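Local coordinates for gamma-glutamyltranspeptidase (Streptomyces lincolnensis, PDB 6J3A), which is a homologue of the LmbA glutamyltranspeptidases and probably acts on gamma-glutamyl or related amide bonds, as an Ntn-type enzyme, at residues Lys272-Leu286 with Gly503-Leu515. Residues are numbered along the deposited sequence; the frame is centred on the assembly and turned at random.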
loop_
_atom_site.group_PDB
_atom_site.type_symbol
_atom_site.label_atom_id
_atom_site.label_comp_id
_atom_site.label_asym_id
_atom_site.label_seq_id
_atom_site.Cartn_x
_atom_site.Cartn_y
_atom_site.Cartn_z
ATOM N N LYS A 272 -3.536 3.343 -27.060
ATOM C CA LYS A 272 -2.705 4.511 -26.757
ATOM C C LYS A 272 -3.314 5.768 -27.337
ATOM O O LYS A 272 -4.260 5.705 -28.107
ATOM C CB LYS A 272 -1.311 4.331 -27.365
ATOM C CG LYS A 272 -0.567 3.076 -26.925
ATOM C CD LYS A 272 -0.210 3.091 -25.440
ATOM C CE LYS A 272 0.970 4.005 -25.151
ATOM N NZ LYS A 272 1.101 4.351 -23.710
ATOM N N ALA A 273 -2.750 6.911 -26.974
ATOM C CA ALA A 273 -3.111 8.185 -27.609
ATOM C C ALA A 273 -2.464 8.274 -28.975
ATOM O O ALA A 273 -1.388 7.720 -29.187
ATOM C CB ALA A 273 -2.669 9.358 -26.752
ATOM N N GLY A 274 -3.125 8.984 -29.888
ATOM C CA GLY A 274 -2.630 9.196 -31.258
ATOM C C GLY A 274 -1.258 9.840 -31.358
ATOM O O GLY A 274 -0.737 10.352 -30.367
ATOM N N PRO A 275 -0.676 9.870 -32.573
ATOM C CA PRO A 275 0.743 10.247 -32.760
ATOM C C PRO A 275 1.108 11.715 -32.500
ATOM O O PRO A 275 2.288 12.070 -32.597
ATOM C CB PRO A 275 1.022 9.866 -34.215
ATOM C CG PRO A 275 -0.309 9.945 -34.885
ATOM C CD PRO A 275 -1.404 9.847 -33.853
ATOM N N TRP A 276 0.120 12.553 -32.176
ATOM C CA TRP A 276 0.381 13.835 -31.479
ATOM C C TRP A 276 1.000 13.623 -30.071
ATOM O O TRP A 276 1.579 14.549 -29.495
ATOM C CB TRP A 276 -0.883 14.720 -31.390
ATOM C CG TRP A 276 -2.051 14.046 -30.750
ATOM C CD1 TRP A 276 -3.049 13.387 -31.391
ATOM C CD2 TRP A 276 -2.335 13.941 -29.345
ATOM N NE1 TRP A 276 -3.943 12.867 -30.482
ATOM C CE2 TRP A 276 -3.530 13.193 -29.218
ATOM C CE3 TRP A 276 -1.702 14.408 -28.182
ATOM C CZ2 TRP A 276 -4.111 12.903 -27.974
ATOM C CZ3 TRP A 276 -2.281 14.114 -26.933
ATOM C CH2 TRP A 276 -3.474 13.372 -26.847
ATOM N N SER A 277 0.835 12.424 -29.512
ATOM C CA SER A 277 1.637 11.963 -28.387
ATOM C C SER A 277 2.733 11.026 -28.900
ATOM O O SER A 277 2.731 10.653 -30.064
ATOM C CB SER A 277 0.746 11.233 -27.384
ATOM O OG SER A 277 0.443 9.918 -27.833
ATOM N N GLN A 278 3.648 10.621 -28.025
ATOM C CA GLN A 278 4.554 9.498 -28.336
ATOM C C GLN A 278 3.867 8.125 -28.227
ATOM O O GLN A 278 4.508 7.093 -28.472
ATOM C CB GLN A 278 5.799 9.507 -27.431
ATOM C CG GLN A 278 5.549 9.191 -25.950
ATOM C CD GLN A 278 6.821 8.924 -25.148
ATOM O OE1 GLN A 278 6.883 9.236 -23.965
ATOM N NE2 GLN A 278 7.829 8.322 -25.780
ATOM N N GLY A 279 2.591 8.110 -27.836
ATOM C CA GLY A 279 1.845 6.878 -27.552
ATOM C C GLY A 279 2.104 5.719 -28.490
ATOM O O GLY A 279 2.467 4.615 -28.051
ATOM N N PRO A 280 1.944 5.967 -29.797
ATOM C CA PRO A 280 2.177 4.949 -30.812
ATOM C C PRO A 280 3.556 4.287 -30.859
ATOM O O PRO A 280 3.672 3.221 -31.458
ATOM C CB PRO A 280 1.898 5.706 -32.099
ATOM C CG PRO A 280 0.825 6.664 -31.712
ATOM C CD PRO A 280 1.291 7.154 -30.377
ATOM N N VAL A 281 4.569 4.876 -30.225
ATOM C CA VAL A 281 5.909 4.293 -30.226
ATOM C C VAL A 281 5.976 2.962 -29.459
ATOM O O VAL A 281 6.828 2.115 -29.760
ATOM C CB VAL A 281 6.975 5.300 -29.721
ATOM C CG1 VAL A 281 7.114 5.296 -28.202
ATOM C CG2 VAL A 281 8.322 5.005 -30.362
ATOM N N LEU A 282 5.087 2.792 -28.473
ATOM C CA LEU A 282 4.893 1.503 -27.786
ATOM C C LEU A 282 4.359 0.471 -28.782
ATOM O O LEU A 282 4.886 -0.641 -28.894
ATOM C CB LEU A 282 3.919 1.646 -26.598
ATOM C CG LEU A 282 3.906 0.493 -25.564
ATOM C CD1 LEU A 282 3.489 0.971 -24.173
ATOM C CD2 LEU A 282 3.034 -0.690 -25.994
ATOM N N LEU A 283 3.316 0.869 -29.507
ATOM C CA LEU A 283 2.700 0.030 -30.526
ATOM C C LEU A 283 3.724 -0.367 -31.616
ATOM O O LEU A 283 3.769 -1.523 -32.031
ATOM C CB LEU A 283 1.461 0.723 -31.127
ATOM C CG LEU A 283 0.378 1.285 -30.182
ATOM C CD1 LEU A 283 -0.790 1.936 -30.910
ATOM C CD2 LEU A 283 -0.159 0.180 -29.306
ATOM N N GLN A 284 4.561 0.576 -32.046
ATOM C CA GLN A 284 5.623 0.286 -33.030
ATOM C C GLN A 284 6.638 -0.720 -32.507
ATOM O O GLN A 284 7.139 -1.553 -33.257
ATOM C CB GLN A 284 6.346 1.564 -33.468
ATOM C CG GLN A 284 5.570 2.378 -34.496
ATOM C CD GLN A 284 6.437 3.279 -35.345
ATOM O OE1 GLN A 284 6.198 4.480 -35.414
ATOM N NE2 GLN A 284 7.451 2.705 -36.001
ATOM N N GLN A 285 6.931 -0.643 -31.216
ATOM C CA GLN A 285 7.816 -1.617 -30.582
ATOM C C GLN A 285 7.245 -3.040 -30.590
ATOM O O GLN A 285 7.992 -4.009 -30.752
ATOM C CB GLN A 285 8.161 -1.176 -29.164
ATOM C CG GLN A 285 9.156 -0.027 -29.126
ATOM C CD GLN A 285 9.335 0.529 -27.727
ATOM O OE1 GLN A 285 10.154 0.040 -26.961
ATOM N NE2 GLN A 285 8.565 1.553 -27.391
ATOM N N LEU A 286 5.926 -3.141 -30.435
ATOM C CA LEU A 286 5.210 -4.419 -30.453
ATOM C C LEU A 286 5.158 -5.005 -31.851
ATOM O O LEU A 286 5.367 -6.210 -32.037
ATOM C CB LEU A 286 3.772 -4.233 -29.956
ATOM C CG LEU A 286 3.559 -3.972 -28.474
ATOM C CD1 LEU A 286 2.103 -3.626 -28.217
ATOM C CD2 LEU A 286 3.958 -5.185 -27.658
ATOM N N GLY A 503 8.999 11.037 -18.928
ATOM C CA GLY A 503 9.388 11.632 -20.207
ATOM C C GLY A 503 9.587 10.657 -21.355
ATOM O O GLY A 503 8.650 9.987 -21.791
ATOM N N ASP A 504 10.827 10.571 -21.829
ATOM C CA ASP A 504 11.181 9.670 -22.932
ATOM C C ASP A 504 11.308 8.211 -22.511
ATOM O O ASP A 504 11.411 7.324 -23.361
ATOM C CB ASP A 504 12.472 10.136 -23.609
ATOM C CG ASP A 504 12.303 11.461 -24.309
ATOM O OD1 ASP A 504 11.292 11.649 -25.019
ATOM O OD2 ASP A 504 13.175 12.329 -24.136
ATOM N N GLN A 505 11.300 7.961 -21.208
ATOM C CA GLN A 505 11.262 6.599 -20.689
ATOM C C GLN A 505 9.842 6.014 -20.564
ATOM O O GLN A 505 9.712 4.795 -20.442
ATOM C CB GLN A 505 11.982 6.521 -19.339
ATOM C CG GLN A 505 13.463 6.889 -19.385
ATOM C CD GLN A 505 13.733 8.386 -19.237
ATOM O OE1 GLN A 505 13.695 8.928 -18.135
ATOM N NE2 GLN A 505 14.024 9.052 -20.348
ATOM N N GLN A 506 8.799 6.857 -20.617
ATOM C CA GLN A 506 7.405 6.429 -20.369
ATOM C C GLN A 506 6.979 5.177 -21.136
ATOM O O GLN A 506 6.556 4.192 -20.529
ATOM C CB GLN A 506 6.414 7.547 -20.703
ATOM C CG GLN A 506 6.329 8.659 -19.679
ATOM C CD GLN A 506 4.992 9.380 -19.682
ATOM O OE1 GLN A 506 4.927 10.590 -19.435
ATOM N NE2 GLN A 506 3.918 8.644 -19.931
ATOM N N ASP A 507 7.081 5.232 -22.464
ATOM C CA ASP A 507 6.730 4.086 -23.309
ATOM C C ASP A 507 7.892 3.119 -23.581
ATOM O O ASP A 507 7.783 2.268 -24.467
ATOM C CB ASP A 507 6.116 4.540 -24.642
ATOM C CG ASP A 507 4.614 4.759 -24.564
ATOM O OD1 ASP A 507 3.932 4.158 -23.703
ATOM O OD2 ASP A 507 4.116 5.536 -25.404
ATOM N N GLN A 508 8.996 3.254 -22.853
ATOM C CA GLN A 508 9.987 2.182 -22.772
ATOM C C GLN A 508 9.617 1.318 -21.567
ATOM O O GLN A 508 9.441 0.092 -21.653
ATOM C CB GLN A 508 11.401 2.746 -22.609
ATOM C CG GLN A 508 11.799 3.788 -23.643
ATOM C CD GLN A 508 13.284 4.122 -23.578
ATOM O OE1 GLN A 508 14.135 3.225 -23.664
ATOM N NE2 GLN A 508 13.608 5.411 -23.420
ATOM N N TRP A 509 9.476 1.988 -20.436
ATOM C CA TRP A 509 9.161 1.326 -19.188
ATOM C C TRP A 509 7.839 0.579 -19.279
ATOM O O TRP A 509 7.741 -0.558 -18.826
ATOM C CB TRP A 509 9.123 2.351 -18.052
ATOM C CG TRP A 509 10.477 2.868 -17.624
ATOM C CD1 TRP A 509 11.703 2.255 -17.770
ATOM C CD2 TRP A 509 10.723 4.084 -16.920
ATOM N NE1 TRP A 509 12.697 3.045 -17.230
ATOM C CE2 TRP A 509 12.121 4.165 -16.690
ATOM C CE3 TRP A 509 9.894 5.128 -16.465
ATOM C CZ2 TRP A 509 12.704 5.247 -16.035
ATOM C CZ3 TRP A 509 10.469 6.191 -15.802
ATOM C CH2 TRP A 509 11.866 6.250 -15.598
ATOM N N GLN A 510 6.844 1.219 -19.886
ATOM C CA GLN A 510 5.542 0.595 -20.089
ATOM C C GLN A 510 5.614 -0.620 -21.003
ATOM O O GLN A 510 4.946 -1.618 -20.734
ATOM C CB GLN A 510 4.527 1.591 -20.650
ATOM C CG GLN A 510 3.890 2.458 -19.596
ATOM C CD GLN A 510 3.049 3.565 -20.188
ATOM O OE1 GLN A 510 3.577 4.575 -20.689
ATOM N NE2 GLN A 510 1.728 3.395 -20.129
ATOM N N LEU A 511 6.396 -0.534 -22.083
ATOM C CA LEU A 511 6.598 -1.695 -22.950
ATOM C C LEU A 511 7.175 -2.861 -22.158
ATOM O O LEU A 511 6.693 -3.983 -22.276
ATOM C CB LEU A 511 7.515 -1.402 -24.138
ATOM C CG LEU A 511 7.644 -2.674 -25.008
ATOM C CD1 LEU A 511 6.609 -2.680 -26.116
ATOM C CD2 LEU A 511 9.048 -2.878 -25.546
ATOM N N HIS A 512 8.196 -2.593 -21.349
ATOM C CA HIS A 512 8.819 -3.667 -20.563
ATOM C C HIS A 512 7.783 -4.252 -19.596
ATOM O O HIS A 512 7.595 -5.476 -19.526
ATOM C CB HIS A 512 10.079 -3.185 -19.829
ATOM C CG HIS A 512 10.997 -2.367 -20.685
ATOM N ND1 HIS A 512 11.073 -2.531 -22.048
ATOM C CD2 HIS A 512 11.852 -1.363 -20.380
ATOM C CE1 HIS A 512 11.942 -1.668 -22.544
ATOM N NE2 HIS A 512 12.428 -0.947 -21.551
ATOM N N PHE A 513 7.078 -3.368 -18.900
ATOM C CA PHE A 513 6.010 -3.763 -17.980
ATOM C C PHE A 513 4.935 -4.625 -18.635
ATOM O O PHE A 513 4.670 -5.737 -18.176
ATOM C CB PHE A 513 5.368 -2.511 -17.404
ATOM C CG PHE A 513 4.091 -2.760 -16.677
ATOM C CD1 PHE A 513 4.101 -3.353 -15.433
ATOM C CD2 PHE A 513 2.880 -2.380 -17.232
ATOM C CE1 PHE A 513 2.919 -3.570 -14.746
ATOM C CE2 PHE A 513 1.695 -2.592 -16.554
ATOM C CZ PHE A 513 1.714 -3.187 -15.307
ATOM N N PHE A 514 4.324 -4.103 -19.697
ATOM C CA PHE A 514 3.242 -4.803 -20.393
ATOM C C PHE A 514 3.647 -6.182 -20.894
ATOM O O PHE A 514 2.866 -7.124 -20.778
ATOM C CB PHE A 514 2.721 -3.990 -21.567
ATOM C CG PHE A 514 1.785 -4.758 -22.463
ATOM C CD1 PHE A 514 0.418 -4.783 -22.198
ATOM C CD2 PHE A 514 2.272 -5.451 -23.568
ATOM C CE1 PHE A 514 -0.443 -5.479 -23.022
ATOM C CE2 PHE A 514 1.417 -6.154 -24.392
ATOM C CZ PHE A 514 0.056 -6.168 -24.120
ATOM N N LEU A 515 4.840 -6.295 -21.472
ATOM C CA LEU A 515 5.364 -7.617 -21.866
ATOM C C LEU A 515 5.565 -8.541 -20.655
ATOM O O LEU A 515 5.222 -9.733 -20.690
ATOM C CB LEU A 515 6.672 -7.498 -22.666
ATOM C CG LEU A 515 6.577 -6.888 -24.074
ATOM C CD1 LEU A 515 7.950 -6.838 -24.723
ATOM C CD2 LEU A 515 5.620 -7.648 -24.973
#
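Asp507, near the start of its helix, meets Lys272 in a buried salt bridge, its OD1 offering the syn lone pair to NZ at 2.8 Å, and so illustrates how one aspartate can be held twice: by its charge to the end of strand 268-272, and by its backbone carbonyl to helix 280-286. Lys272, bent at chi2 and chi3, curls its ammonium to this oxygen and also bonds Thr484, Ser486 and the carbonyl of Pro485, while Asp507 OD2 has Thr484 as its partner. The side chain of Leu282 crosses that of Asp507 at about a right angle, its CD1 3.3 Å from OD1, and Val281 CG1 packs on Asp507 CB at 3.8 Å. The backbone carbonyl of Asp507 takes a bond from Gln285 NE2 (3.1 Å, N-H...O 149°), which also reaches Val281 O in its own helix. A leucine in place of Gln285 would probably leave Asp507 O without this side-chain donor and remove the polar link between the helices. One turn on, Leu511 lays CD1 against Gln285 CB at 3.7 Å, and Leu286 CD2 sits among Leu511, Phe514 and Leu515. Val270 of strand 268-272 also touches Leu282, Leu286 and Phe514. The contact thus runs from charged pair through amide to apolar side chains, and the Thr484, Ser486 and Pro485 oxygens probably offset the cost of burying the charges.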